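Local coordinates for protein 2,3-dihydroxybenzoate-AMP ligase (Bacillus subtilis, PDB 1MDB) that belongs to the AMP-binding (ANL) family, pairing a large N-terminal domain with a smaller C-terminal one, and holds adenosine monophosphate in its ligand pocket, at residues R17-W22 / S358-S363; D29-R34 / L95-A100; A185-S190 / G391-E396. One frame throughout, in Å; residues are numbered along the deposited sequence.

Interaction 1 (R17-W22 / S358-S363)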
ATOM      1  N   ARG A  17       9.585  10.366  22.132  1.00 59.58           N
ATOM      2  CA  ARG A  17       8.554  11.154  22.797  1.00 61.07           C
ATOM      3  C   ARG A  17       9.129  12.497  23.236  1.00 61.53           C
ATOM      4  O   ARG A  17       8.391  13.462  23.438  1.00 62.07           O
ATOM      5  CB  ARG A  17       8.000  10.399  24.010  1.00 61.17           C
ATOM      6  CG  ARG A  17       7.501   9.002  23.681  1.00 62.74           C
ATOM      7  CD  ARG A  17       6.758   8.354  24.841  1.00 63.98           C
ATOM      8  NE  ARG A  17       6.513   6.936  24.584  1.00 65.94           N
ATOM      9  CZ  ARG A  17       5.635   6.188  25.247  1.00 66.96           C
ATOM     10  NH1 ARG A  17       4.902   6.715  26.220  1.00 67.60           N
ATOM     11  NH2 ARG A  17       5.492   4.906  24.934  1.00 66.50           N
ATOM     12  N   LYS A  18      10.451  12.548  23.375  1.00 61.89           N
ATOM     13  CA  LYS A  18      11.142  13.764  23.785  1.00 62.09           C
ATOM     14  C   LYS A  18      11.362  14.717  22.613  1.00 61.47           C
ATOM     15  O   LYS A  18      11.161  15.921  22.747  1.00 61.65           O
ATOM     16  CB  LYS A  18      12.485  13.410  24.433  1.00 63.31           C
ATOM     17  CG  LYS A  18      12.350  12.706  25.777  1.00 65.43           C
ATOM     18  CD  LYS A  18      13.642  12.016  26.190  1.00 67.11           C
ATOM     19  CE  LYS A  18      13.424  11.137  27.421  1.00 68.58           C
ATOM     20  NZ  LYS A  18      14.568  10.208  27.676  1.00 69.81           N
ATOM     21  N   ASN A  19      11.767  14.187  21.464  1.00 61.09           N
ATOM     22  CA  ASN A  19      11.994  15.036  20.299  1.00 60.17           C
ATOM     23  C   ASN A  19      10.682  15.370  19.599  1.00 58.73           C
ATOM     24  O   ASN A  19      10.671  16.010  18.550  1.00 58.30           O
ATOM     25  CB  ASN A  19      12.959  14.366  19.312  1.00 62.13           C
ATOM     26  CG  ASN A  19      12.467  13.015  18.842  1.00 63.92           C
ATOM     27  OD1 ASN A  19      11.311  12.866  18.452  1.00 64.79           O
ATOM     28  ND2 ASN A  19      13.350  12.021  18.866  1.00 64.90           N
ATOM     29  N   GLY A  20       9.577  14.918  20.180  1.00 57.57           N
ATOM     30  CA  GLY A  20       8.270  15.200  19.613  1.00 56.67           C
ATOM     31  C   GLY A  20       7.773  14.334  18.464  1.00 54.85           C
ATOM     32  O   GLY A  20       6.701  14.604  17.918  1.00 54.90           O
ATOM     33  N   CYS A  21       8.525  13.305  18.081  1.00 53.08           N
ATOM     34  CA  CYS A  21       8.082  12.439  16.989  1.00 50.61           C
ATOM     35  C   CYS A  21       6.738  11.820  17.350  1.00 47.55           C
ATOM     36  O   CYS A  21       5.819  11.793  16.537  1.00 47.84           O
ATOM     37  CB  CYS A  21       9.117  11.344  16.710  1.00 50.88           C
ATOM     38  SG  CYS A  21      10.627  11.947  15.899  1.00 52.52           S
ATOM     39  N   TRP A  22       6.628  11.331  18.580  1.00 45.25           N
ATOM     40  CA  TRP A  22       5.390  10.733  19.057  1.00 43.72           C
ATOM     41  C   TRP A  22       4.620  11.833  19.788  1.00 43.06           C
ATOM     42  O   TRP A  22       4.945  12.190  20.919  1.00 42.82           O
ATOM     43  CB  TRP A  22       5.708   9.547  19.976  1.00 40.86           C
ATOM     44  CG  TRP A  22       6.352   8.385  19.249  1.00 41.50           C
ATOM     45  CD1 TRP A  22       6.630   8.301  17.906  1.00 40.63           C
ATOM     46  CD2 TRP A  22       6.765   7.134  19.817  1.00 40.89           C
ATOM     47  NE1 TRP A  22       7.184   7.079  17.611  1.00 39.46           N
ATOM     48  CE2 TRP A  22       7.278   6.343  18.763  1.00 40.41           C
ATOM     49  CE3 TRP A  22       6.750   6.603  21.116  1.00 41.37           C
ATOM     50  CZ2 TRP A  22       7.775   5.050  18.966  1.00 41.05           C
ATOM     51  CZ3 TRP A  22       7.248   5.316  21.320  1.00 41.94           C
ATOM     52  CH2 TRP A  22       7.751   4.555  20.247  1.00 41.80           C
ATOM     53  N   SER A 358      11.645  10.718   7.338  1.00 40.28           N
ATOM     54  CA  SER A 358      11.970  11.160   8.692  1.00 41.79           C
ATOM     55  C   SER A 358      13.463  11.348   8.909  1.00 43.34           C
ATOM     56  O   SER A 358      14.272  10.586   8.387  1.00 42.84           O
ATOM     57  CB  SER A 358      11.459  10.152   9.718  1.00 42.58           C
ATOM     58  OG  SER A 358      11.943  10.461  11.013  1.00 43.33           O
ATOM     59  N   PRO A 359      13.845  12.372   9.691  1.00 44.66           N
ATOM     60  CA  PRO A 359      15.258  12.647   9.976  1.00 44.42           C
ATOM     61  C   PRO A 359      15.819  11.529  10.842  1.00 44.07           C
ATOM     62  O   PRO A 359      17.032  11.339  10.921  1.00 43.61           O
ATOM     63  CB  PRO A 359      15.209  13.967  10.744  1.00 45.36           C
ATOM     64  CG  PRO A 359      13.935  14.602  10.277  1.00 47.25           C
ATOM     65  CD  PRO A 359      12.990  13.431  10.251  1.00 45.37           C
ATOM     66  N   TYR A 360      14.924  10.792  11.494  1.00 42.71           N
ATOM     67  CA  TYR A 360      15.339   9.713  12.371  1.00 43.26           C
ATOM     68  C   TYR A 360      15.269   8.315  11.754  1.00 42.26           C
ATOM     69  O   TYR A 360      15.544   7.324  12.433  1.00 39.40           O
ATOM     70  CB  TYR A 360      14.535   9.765  13.670  1.00 46.67           C
ATOM     71  CG  TYR A 360      14.612  11.110  14.363  1.00 51.38           C
ATOM     72  CD1 TYR A 360      13.713  12.130  14.051  1.00 54.65           C
ATOM     73  CD2 TYR A 360      15.600  11.372  15.315  1.00 53.93           C
ATOM     74  CE1 TYR A 360      13.789  13.379  14.673  1.00 56.18           C
ATOM     75  CE2 TYR A 360      15.688  12.616  15.941  1.00 54.95           C
ATOM     76  CZ  TYR A 360      14.779  13.615  15.615  1.00 57.30           C
ATOM     77  OH  TYR A 360      14.856  14.847  16.227  1.00 58.63           O
ATOM     78  N   ASP A 361      14.895   8.235  10.477  1.00 41.43           N
ATOM     79  CA  ASP A 361      14.848   6.950   9.782  1.00 40.68           C
ATOM     80  C   ASP A 361      16.295   6.512   9.549  1.00 41.37           C
ATOM     81  O   ASP A 361      17.092   7.264   9.000  1.00 40.39           O
ATOM     82  CB  ASP A 361      14.154   7.071   8.415  1.00 38.37           C
ATOM     83  CG  ASP A 361      12.638   6.910   8.496  1.00 36.77           C
ATOM     84  OD1 ASP A 361      12.173   5.991   9.197  1.00 36.27           O
ATOM     85  OD2 ASP A 361      11.914   7.693   7.841  1.00 33.32           O
ATOM     86  N   GLU A 362      16.633   5.303   9.975  1.00 42.37           N
ATOM     87  CA  GLU A 362      17.977   4.776   9.780  1.00 43.12           C
ATOM     88  C   GLU A 362      17.964   3.723   8.676  1.00 44.43           C
ATOM     89  O   GLU A 362      17.168   2.782   8.715  1.00 42.55           O
ATOM     90  CB  GLU A 362      18.485   4.139  11.068  1.00 44.33           C
ATOM     91  CG  GLU A 362      18.959   5.120  12.109  1.00 45.56           C
ATOM     92  CD  GLU A 362      19.229   4.442  13.431  1.00 46.46           C
ATOM     93  OE1 GLU A 362      18.263   4.223  14.196  1.00 46.39           O
ATOM     94  OE2 GLU A 362      20.406   4.113  13.698  1.00 46.82           O
ATOM     95  N   SER A 363      18.844   3.883   7.695  1.00 44.54           N
ATOM     96  CA  SER A 363      18.931   2.940   6.597  1.00 46.06           C
ATOM     97  C   SER A 363      20.329   2.346   6.468  1.00 47.21           C
ATOM     98  O   SER A 363      21.334   3.037   6.641  1.00 46.10           O
ATOM     99  CB  SER A 363      18.546   3.622   5.281  1.00 49.03           C
ATOM    100  OG  SER A 363      17.153   3.881   5.226  1.00 51.43           O
TER
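C21 and Y360 mark the closest backbone approach, their CA atoms 9.0 Å apart, where the loop leaving helix 10-18 faces the type I turn S358-D361 that precedes strand 362-366. At this separation the contact depends on side chains, with the Y360 ring reaching over to N19 and C21. The N19 amide lies over one face of the ring, the two planes 23° apart, so the pair is stacked. Its ND2 sits 3.7 Å above the ring plane and is offset toward the rim. N19 CB lies 3.7 Å from Y360 OH, which places the phenol end alongside the base of the asparagine. CG of N19 is held between its own backbone N and carbonyl carbon (chi1 58°), and this sets the amide over the Y360 face. C21 approaches on the same side of the ring but obliquely: SG is 4.2 Å from the ring centroid, 38° off the normal, and 3.6 Å from Y360 CD1.

The backbone carrying Y360 is braced by its own turn. D361 N bonds to S358 O at 3.2 Å, and Y360 N donates to S358 OG at 3.0 Å, forming an ST turn. S358 OG is also bonded to Y209 of helix 204-218, which packs on C21 as well. An Asx turn from C21 N to N19 OD1 fits too, though the position of OD1 is doubtful. The pattern is a cysteine sulfur-aromatic contact beside an amide-ring stack, joining a helix-terminating loop to the turn that enters the antiparallel sheet 362-428.

Interaction 2 (D29-R34 / L95-A100)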
ATOM      1  N   ASP A  29      -8.408  11.545  19.278  1.00 36.98           N
ATOM      2  CA  ASP A  29      -8.102  12.953  19.544  1.00 38.04           C
ATOM      3  C   ASP A  29      -8.016  13.706  18.227  1.00 39.00           C
ATOM      4  O   ASP A  29      -8.614  14.770  18.054  1.00 40.33           O
ATOM      5  CB  ASP A  29      -6.758  13.097  20.263  1.00 36.93           C
ATOM      6  CG  ASP A  29      -6.755  12.467  21.640  1.00 38.71           C
ATOM      7  OD1 ASP A  29      -7.790  12.549  22.344  1.00 38.16           O
ATOM      8  OD2 ASP A  29      -5.705  11.906  22.028  1.00 37.32           O
ATOM      9  N   LEU A  30      -7.247  13.137  17.305  1.00 40.11           N
ATOM     10  CA  LEU A  30      -7.036  13.713  15.983  1.00 39.45           C
ATOM     11  C   LEU A  30      -8.361  14.134  15.354  1.00 38.29           C
ATOM     12  O   LEU A  30      -8.514  15.275  14.923  1.00 39.71           O
ATOM     13  CB  LEU A  30      -6.308  12.690  15.101  1.00 40.59           C
ATOM     14  CG  LEU A  30      -5.690  13.090  13.762  1.00 40.89           C
ATOM     15  CD1 LEU A  30      -4.866  11.922  13.235  1.00 40.19           C
ATOM     16  CD2 LEU A  30      -6.772  13.468  12.769  1.00 41.03           C
ATOM     17  N   LEU A  31      -9.325  13.219  15.306  1.00 37.74           N
ATOM     18  CA  LEU A  31     -10.632  13.527  14.732  1.00 36.42           C
ATOM     19  C   LEU A  31     -11.391  14.559  15.567  1.00 37.06           C
ATOM     20  O   LEU A  31     -11.965  15.506  15.025  1.00 35.64           O
ATOM     21  CB  LEU A  31     -11.464  12.252  14.603  1.00 35.43           C
ATOM     22  CG  LEU A  31     -12.918  12.364  14.140  1.00 34.08           C
ATOM     23  CD1 LEU A  31     -13.027  13.182  12.864  1.00 33.23           C
ATOM     24  CD2 LEU A  31     -13.461  10.964  13.927  1.00 33.73           C
ATOM     25  N   ARG A  32     -11.384  14.380  16.886  1.00 37.30           N
ATOM     26  CA  ARG A  32     -12.080  15.304  17.782  1.00 39.16           C
ATOM     27  C   ARG A  32     -11.611  16.731  17.538  1.00 41.36           C
ATOM     28  O   ARG A  32     -12.420  17.656  17.427  1.00 40.70           O
ATOM     29  CB  ARG A  32     -11.810  14.945  19.245  1.00 38.73           C
ATOM     30  CG  ARG A  32     -12.674  15.725  20.238  1.00 38.39           C
ATOM     31  CD  ARG A  32     -14.129  15.314  20.124  1.00 37.44           C
ATOM     32  NE  ARG A  32     -14.336  13.953  20.607  1.00 38.82           N
ATOM     33  CZ  ARG A  32     -15.382  13.197  20.290  1.00 38.41           C
ATOM     34  NH1 ARG A  32     -16.321  13.663  19.480  1.00 38.10           N
ATOM     35  NH2 ARG A  32     -15.498  11.978  20.797  1.00 38.70           N
ATOM     36  N   ASP A  33     -10.294  16.891  17.463  1.00 43.76           N
ATOM     37  CA  ASP A  33      -9.668  18.184  17.243  1.00 46.48           C
ATOM     38  C   ASP A  33     -10.066  18.795  15.897  1.00 46.70           C
ATOM     39  O   ASP A  33     -10.619  19.898  15.845  1.00 47.62           O
ATOM     40  CB  ASP A  33      -8.150  18.027  17.323  1.00 50.28           C
ATOM     41  CG  ASP A  33      -7.428  19.356  17.352  1.00 55.19           C
ATOM     42  OD1 ASP A  33      -7.559  20.124  16.373  1.00 57.36           O
ATOM     43  OD2 ASP A  33      -6.732  19.632  18.354  1.00 56.37           O
ATOM     44  N   ARG A  34      -9.793  18.077  14.810  1.00 45.06           N
ATOM     45  CA  ARG A  34     -10.126  18.566  13.478  1.00 42.53           C
ATOM     46  C   ARG A  34     -11.609  18.890  13.365  1.00 42.36           C
ATOM     47  O   ARG A  34     -11.994  19.839  12.688  1.00 41.96           O
ATOM     48  CB  ARG A  34      -9.759  17.531  12.409  1.00 41.00           C
ATOM     49  CG  ARG A  34      -8.299  17.125  12.369  1.00 42.13           C
ATOM     50  CD  ARG A  34      -7.400  18.327  12.187  1.00 46.73           C
ATOM     51  NE  ARG A  34      -5.981  17.983  12.135  1.00 46.63           N
ATOM     52  CZ  ARG A  34      -5.346  17.291  13.071  1.00 48.14           C
ATOM     53  NH1 ARG A  34      -6.009  16.856  14.134  1.00 49.39           N
ATOM     54  NH2 ARG A  34      -4.045  17.057  12.958  1.00 47.92           N
ATOM     55  N   LEU A  95     -13.863   2.400  15.990  1.00 24.43           N
ATOM     56  CA  LEU A  95     -13.062   1.338  16.585  1.00 25.30           C
ATOM     57  C   LEU A  95     -11.911   1.986  17.339  1.00 26.67           C
ATOM     58  O   LEU A  95     -11.564   1.570  18.441  1.00 27.05           O
ATOM     59  CB  LEU A  95     -12.531   0.403  15.504  1.00 24.08           C
ATOM     60  CG  LEU A  95     -13.607  -0.484  14.864  1.00 25.27           C
ATOM     61  CD1 LEU A  95     -13.026  -1.235  13.676  1.00 23.42           C
ATOM     62  CD2 LEU A  95     -14.145  -1.464  15.916  1.00 25.16           C
ATOM     63  N   PHE A  96     -11.328   3.015  16.737  1.00 28.84           N
ATOM     64  CA  PHE A  96     -10.226   3.740  17.352  1.00 29.80           C
ATOM     65  C   PHE A  96     -10.627   4.323  18.713  1.00 31.22           C
ATOM     66  O   PHE A  96      -9.832   4.292  19.657  1.00 32.99           O
ATOM     67  CB  PHE A  96      -9.757   4.864  16.417  1.00 29.31           C
ATOM     68  CG  PHE A  96      -8.926   4.391  15.250  1.00 25.02           C
ATOM     69  CD1 PHE A  96      -8.768   5.194  14.126  1.00 22.67           C
ATOM     70  CD2 PHE A  96      -8.271   3.165  15.286  1.00 25.38           C
ATOM     71  CE1 PHE A  96      -7.967   4.784  13.058  1.00 22.79           C
ATOM     72  CE2 PHE A  96      -7.467   2.748  14.215  1.00 23.67           C
ATOM     73  CZ  PHE A  96      -7.318   3.560  13.108  1.00 21.81           C
ATOM     74  N   ARG A  97     -11.853   4.841  18.824  1.00 32.44           N
ATOM     75  CA  ARG A  97     -12.311   5.429  20.090  1.00 33.68           C
ATOM     76  C   ARG A  97     -12.708   4.402  21.146  1.00 34.34           C
ATOM     77  O   ARG A  97     -12.758   4.713  22.339  1.00 34.86           O
ATOM     78  CB  ARG A  97     -13.476   6.398  19.850  1.00 33.93           C
ATOM     79  CG  ARG A  97     -13.115   7.551  18.915  1.00 36.66           C
ATOM     80  CD  ARG A  97     -13.558   8.899  19.441  1.00 34.34           C
ATOM     81  NE  ARG A  97     -14.443   9.560  18.498  1.00 37.76           N
ATOM     82  CZ  ARG A  97     -14.232  10.751  17.953  1.00 34.34           C
ATOM     83  NH1 ARG A  97     -13.151  11.454  18.247  1.00 37.61           N
ATOM     84  NH2 ARG A  97     -15.114  11.235  17.100  1.00 36.53           N
ATOM     85  N   LEU A  98     -12.991   3.181  20.709  1.00 34.58           N
ATOM     86  CA  LEU A  98     -13.365   2.102  21.618  1.00 35.71           C
ATOM     87  C   LEU A  98     -12.114   1.331  22.005  1.00 34.94           C
ATOM     88  O   LEU A  98     -12.154   0.449  22.857  1.00 36.43           O
ATOM     89  CB  LEU A  98     -14.352   1.156  20.923  1.00 38.12           C
ATOM     90  CG  LEU A  98     -14.818  -0.107  21.659  1.00 41.04           C
ATOM     91  CD1 LEU A  98     -15.381   0.254  23.034  1.00 42.25           C
ATOM     92  CD2 LEU A  98     -15.876  -0.813  20.821  1.00 40.92           C
ATOM     93  N   GLY A  99     -10.996   1.668  21.372  1.00 34.49           N
ATOM     94  CA  GLY A  99      -9.759   0.965  21.658  1.00 34.64           C
ATOM     95  C   GLY A  99      -9.728  -0.403  20.987  1.00 34.13           C
ATOM     96  O   GLY A  99      -8.908  -1.261  21.337  1.00 33.80           O
ATOM     97  N   ALA A 100     -10.634  -0.617  20.036  1.00 32.03           N
ATOM     98  CA  ALA A 100     -10.690  -1.875  19.303  1.00 30.69           C
ATOM     99  C   ALA A 100      -9.748  -1.767  18.104  1.00 30.07           C
ATOM    100  O   ALA A 100      -9.538  -0.682  17.554  1.00 31.11           O
ATOM    101  CB  ALA A 100     -12.108  -2.157  18.843  1.00 31.08           C
TER
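R32 and R97 meet through flat stacking of their guanidinium groups, one from helix 27-38 and the other from the end of helix 86-98. The planes are 4° apart and the group centres 3.6 Å apart. R32 NH2 sits over the centre of the R97 group, 3.3 Å from R97 CZ, whereas R97 NH1 lies nearer the rim of the R32 group. The two side chains cross at about a right angle. Bends at chi2 (68°) and chi3 (69°) curl R32 back so that its head turns over R97, which is itself kinked on its way across.

The polar contacts are with a third helix. On helix 53-70, D57 forms salt bridges with both R97 NH2 and R32 NH1, and D61 does the same with R97 NE and R32 NH1. R32 NH2 and R97 NE, 3.5 Å apart, are both donors and make no bond to each other.

The apolar part falls to L31, whose CD2 lies 3.6 Å from R97 NH2 in an oblique position relative to the guanidinium. Its CG is 3.9 Å from the same nitrogen.

In the backbone behind R97, a Schellman motif ends the helix: A100 N bonds to L95 O at 2.9 Å, and G99, with positive phi, is its C-prime residue.

Two carboxylates shared by two arginines would probably offset the like charges brought together by the stack. The stacked groups share D57 and D61, while R32 N sits at the edge of the R97 group, in its plane. The buried charge of R97 is probably compensated at least in part by D57 and D61.

Interaction 3 (A185-S190 / G391-E396)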
ATOM      1  N   ALA A 185      -2.979   0.622  17.691  1.00 30.02           N
ATOM      2  CA  ALA A 185      -4.221   1.171  17.156  1.00 29.52           C
ATOM      3  C   ALA A 185      -4.894   0.234  16.154  1.00 28.94           C
ATOM      4  O   ALA A 185      -6.117   0.261  15.984  1.00 29.91           O
ATOM      5  CB  ALA A 185      -3.937   2.512  16.497  1.00 29.54           C
ATOM      6  N   PHE A 186      -4.093  -0.586  15.482  1.00 28.66           N
ATOM      7  CA  PHE A 186      -4.624  -1.510  14.485  1.00 28.08           C
ATOM      8  C   PHE A 186      -3.548  -2.457  13.973  1.00 28.20           C
ATOM      9  O   PHE A 186      -2.364  -2.280  14.261  1.00 27.52           O
ATOM     10  CB  PHE A 186      -5.194  -0.717  13.304  1.00 28.33           C
ATOM     11  CG  PHE A 186      -4.164   0.102  12.566  1.00 30.00           C
ATOM     12  CD1 PHE A 186      -3.184  -0.513  11.792  1.00 31.46           C
ATOM     13  CD2 PHE A 186      -4.169   1.489  12.654  1.00 31.48           C
ATOM     14  CE1 PHE A 186      -2.225   0.239  11.117  1.00 32.09           C
ATOM     15  CE2 PHE A 186      -3.218   2.251  11.985  1.00 31.57           C
ATOM     16  CZ  PHE A 186      -2.243   1.624  11.215  1.00 33.11           C
ATOM     17  N   LEU A 187      -3.966  -3.446  13.189  1.00 25.86           N
ATOM     18  CA  LEU A 187      -3.030  -4.391  12.613  1.00 27.62           C
ATOM     19  C   LEU A 187      -3.113  -4.305  11.095  1.00 26.76           C
ATOM     20  O   LEU A 187      -4.183  -4.480  10.512  1.00 26.22           O
ATOM     21  CB  LEU A 187      -3.349  -5.824  13.079  1.00 27.71           C
ATOM     22  CG  LEU A 187      -3.430  -6.044  14.596  1.00 27.22           C
ATOM     23  CD1 LEU A 187      -3.716  -7.506  14.898  1.00 27.73           C
ATOM     24  CD2 LEU A 187      -2.125  -5.618  15.239  1.00 27.77           C
ATOM     25  N   GLN A 188      -1.980  -4.022  10.461  1.00 28.21           N
ATOM     26  CA  GLN A 188      -1.907  -3.929   9.006  1.00 30.12           C
ATOM     27  C   GLN A 188      -1.417  -5.253   8.455  1.00 29.23           C
ATOM     28  O   GLN A 188      -1.040  -6.145   9.221  1.00 29.71           O
ATOM     29  CB  GLN A 188      -0.953  -2.802   8.589  1.00 30.35           C
ATOM     30  CG  GLN A 188      -1.648  -1.541   8.113  1.00 30.55           C
ATOM     31  CD  GLN A 188      -2.367  -1.717   6.777  1.00 33.03           C
ATOM     32  OE1 GLN A 188      -2.965  -0.778   6.263  1.00 32.61           O
ATOM     33  NE2 GLN A 188      -2.311  -2.921   6.213  1.00 31.92           N
ATOM     34  N   LEU A 189      -1.423  -5.395   7.135  1.00 28.67           N
ATOM     35  CA  LEU A 189      -0.957  -6.643   6.520  1.00 29.79           C
ATOM     36  C   LEU A 189       0.375  -6.402   5.796  1.00 29.74           C
ATOM     37  O   LEU A 189       0.565  -5.348   5.214  1.00 30.43           O
ATOM     38  CB  LEU A 189      -1.997  -7.153   5.507  1.00 30.67           C
ATOM     39  CG  LEU A 189      -3.443  -7.408   5.960  1.00 31.15           C
ATOM     40  CD1 LEU A 189      -4.213  -8.004   4.793  1.00 30.94           C
ATOM     41  CD2 LEU A 189      -3.487  -8.358   7.144  1.00 30.92           C
ATOM     42  N   SER A 190       1.291  -7.366   5.861  1.00 29.35           N
ATOM     43  CA  SER A 190       2.562  -7.246   5.162  1.00 31.90           C
ATOM     44  C   SER A 190       2.288  -7.620   3.702  1.00 35.17           C
ATOM     45  O   SER A 190       1.315  -8.320   3.422  1.00 34.43           O
ATOM     46  CB  SER A 190       3.608  -8.197   5.749  1.00 31.54           C
ATOM     47  OG  SER A 190       3.109  -9.525   5.760  1.00 33.46           O
ATOM     48  N   GLY A 391       8.723  -5.770  15.198  1.00 35.89           N
ATOM     49  CA  GLY A 391       8.341  -7.168  15.133  1.00 33.30           C
ATOM     50  C   GLY A 391       6.907  -7.390  14.705  1.00 34.03           C
ATOM     51  O   GLY A 391       6.022  -6.570  14.987  1.00 30.22           O
ATOM     52  N   TYR A 392       6.679  -8.497  14.003  1.00 32.32           N
ATOM     53  CA  TYR A 392       5.339  -8.831  13.543  1.00 31.05           C
ATOM     54  C   TYR A 392       4.509  -9.392  14.688  1.00 29.96           C
ATOM     55  O   TYR A 392       5.047  -9.871  15.685  1.00 30.90           O
ATOM     56  CB  TYR A 392       5.385  -9.860  12.406  1.00 29.13           C
ATOM     57  CG  TYR A 392       6.015  -9.362  11.125  1.00 29.02           C
ATOM     58  CD1 TYR A 392       7.339  -9.655  10.815  1.00 30.07           C
ATOM     59  CD2 TYR A 392       5.274  -8.609  10.213  1.00 29.28           C
ATOM     60  CE1 TYR A 392       7.912  -9.215   9.620  1.00 28.79           C
ATOM     61  CE2 TYR A 392       5.835  -8.164   9.024  1.00 29.85           C
ATOM     62  CZ  TYR A 392       7.151  -8.469   8.734  1.00 30.37           C
ATOM     63  OH  TYR A 392       7.701  -8.018   7.563  1.00 31.57           O
ATOM     64  N   TYR A 393       3.192  -9.343  14.518  1.00 29.75           N
ATOM     65  CA  TYR A 393       2.232  -9.822  15.502  1.00 28.80           C
ATOM     66  C   TYR A 393       2.338 -11.339  15.719  1.00 30.80           C
ATOM     67  O   TYR A 393       2.297 -12.114  14.762  1.00 30.95           O
ATOM     68  CB  TYR A 393       0.834  -9.440  15.022  1.00 27.04           C
ATOM     69  CG  TYR A 393      -0.297  -9.790  15.946  1.00 25.10           C
ATOM     70  CD1 TYR A 393      -0.427  -9.177  17.192  1.00 24.98           C
ATOM     71  CD2 TYR A 393      -1.266 -10.702  15.552  1.00 23.49           C
ATOM     72  CE1 TYR A 393      -1.511  -9.470  18.022  1.00 25.52           C
ATOM     73  CE2 TYR A 393      -2.341 -11.001  16.363  1.00 26.74           C
ATOM     74  CZ  TYR A 393      -2.462 -10.385  17.594  1.00 26.14           C
ATOM     75  OH  TYR A 393      -3.531 -10.708  18.378  1.00 26.35           O
ATOM     76  N   LYS A 394       2.476 -11.748  16.980  1.00 31.76           N
ATOM     77  CA  LYS A 394       2.602 -13.163  17.353  1.00 32.71           C
ATOM     78  C   LYS A 394       3.352 -13.989  16.309  1.00 33.61           C
ATOM     79  O   LYS A 394       2.791 -14.928  15.750  1.00 32.02           O
ATOM     80  CB  LYS A 394       1.218 -13.787  17.564  1.00 33.97           C
ATOM     81  CG  LYS A 394       0.357 -13.085  18.596  1.00 35.39           C
ATOM     82  CD  LYS A 394      -0.956 -13.823  18.803  1.00 37.56           C
ATOM     83  CE  LYS A 394      -1.807 -13.141  19.859  1.00 38.32           C
ATOM     84  NZ  LYS A 394      -3.084 -13.871  20.117  1.00 38.91           N
ATOM     85  N   ALA A 395       4.608 -13.647  16.040  1.00 33.92           N
ATOM     86  CA  ALA A 395       5.378 -14.388  15.042  1.00 36.97           C
ATOM     87  C   ALA A 395       6.855 -14.437  15.403  1.00 39.67           C
ATOM     88  O   ALA A 395       7.703 -13.898  14.685  1.00 38.77           O
ATOM     89  CB  ALA A 395       5.190 -13.759  13.663  1.00 37.69           C
ATOM     90  N   GLU A 396       7.144 -15.100  16.518  1.00 42.59           N
ATOM     91  CA  GLU A 396       8.498 -15.246  17.045  1.00 46.96           C
ATOM     92  C   GLU A 396       9.522 -15.714  16.018  1.00 47.05           C
ATOM     93  O   GLU A 396      10.545 -15.061  15.798  1.00 46.62           O
ATOM     94  CB  GLU A 396       8.479 -16.218  18.229  1.00 49.40           C
ATOM     95  CG  GLU A 396       7.530 -15.790  19.339  1.00 55.58           C
ATOM     96  CD  GLU A 396       7.288 -16.880  20.363  1.00 59.75           C
ATOM     97  OE1 GLU A 396       6.458 -16.659  21.274  1.00 62.63           O
ATOM     98  OE2 GLU A 396       7.924 -17.955  20.261  1.00 61.42           O
TER
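Strand 184-189, which pairs antiparallel with 199-203 and also bonds to strand 101-104 through L187, runs into the glycine- and serine-rich loop characteristic of AMP-binding enzymes, and here it packs against the loop ahead of helix 396-402. L187 and Y393 form the closest backbone pair, with CA atoms 8.1 Å apart. L187 CD1 sits over the centre of the Y393 ring, 4.0 Å from the centroid and 7° off the normal, a well-aligned CH-pi contact. With CG of Y393 anti to the backbone N, chi1 of -177° carries the ring toward the strand, and chi2 of 66° turns its face to the leucine. K394 CG lies over the opposite face, 3.9 Å above the ring plane, so the ring is sandwiched between aliphatic groups.

Further along, S190 CB touches Y392 CE2 at 4.0 Å, obliquely to that ring. The polar ends of this pair have other partners: S190 OG is bonded to K198 N, and Y392 OH to E334. The S190 side chain is about 6 Å from the bound adenosine monophosphate, placing this end of the contact near the ligand pocket.

No hydrogen bond crosses between the two segments. The contact is therefore held by dispersion and CH-pi packing of buried side chains, while the hydroxyls of S190 and Y392 are satisfied by the residues around them.

Overall arrangement
From the N terminus, helix 10-18 ends in the first arm of interaction 1, and helix 27-38 follows with the first arm of interaction 2. Interaction 2 closes the shorter loop, at helix 86-98, and is nested within the long loop that interaction 1 closes at 358-363. Interaction 3 opens after interaction 2 has closed, at strand 184-189, and ends at 391-396, beyond interaction 1, so interactions 1 and 3 cross along the chain. Interactions 2 and 3 touch: F96 CE2 lies 3.3 Å from A185 O. Interaction 1 stays about 11 Å from either, nearest atoms measured. Together they tie N-terminal helices, the 184-203 hairpin and the 362-428 sheet region.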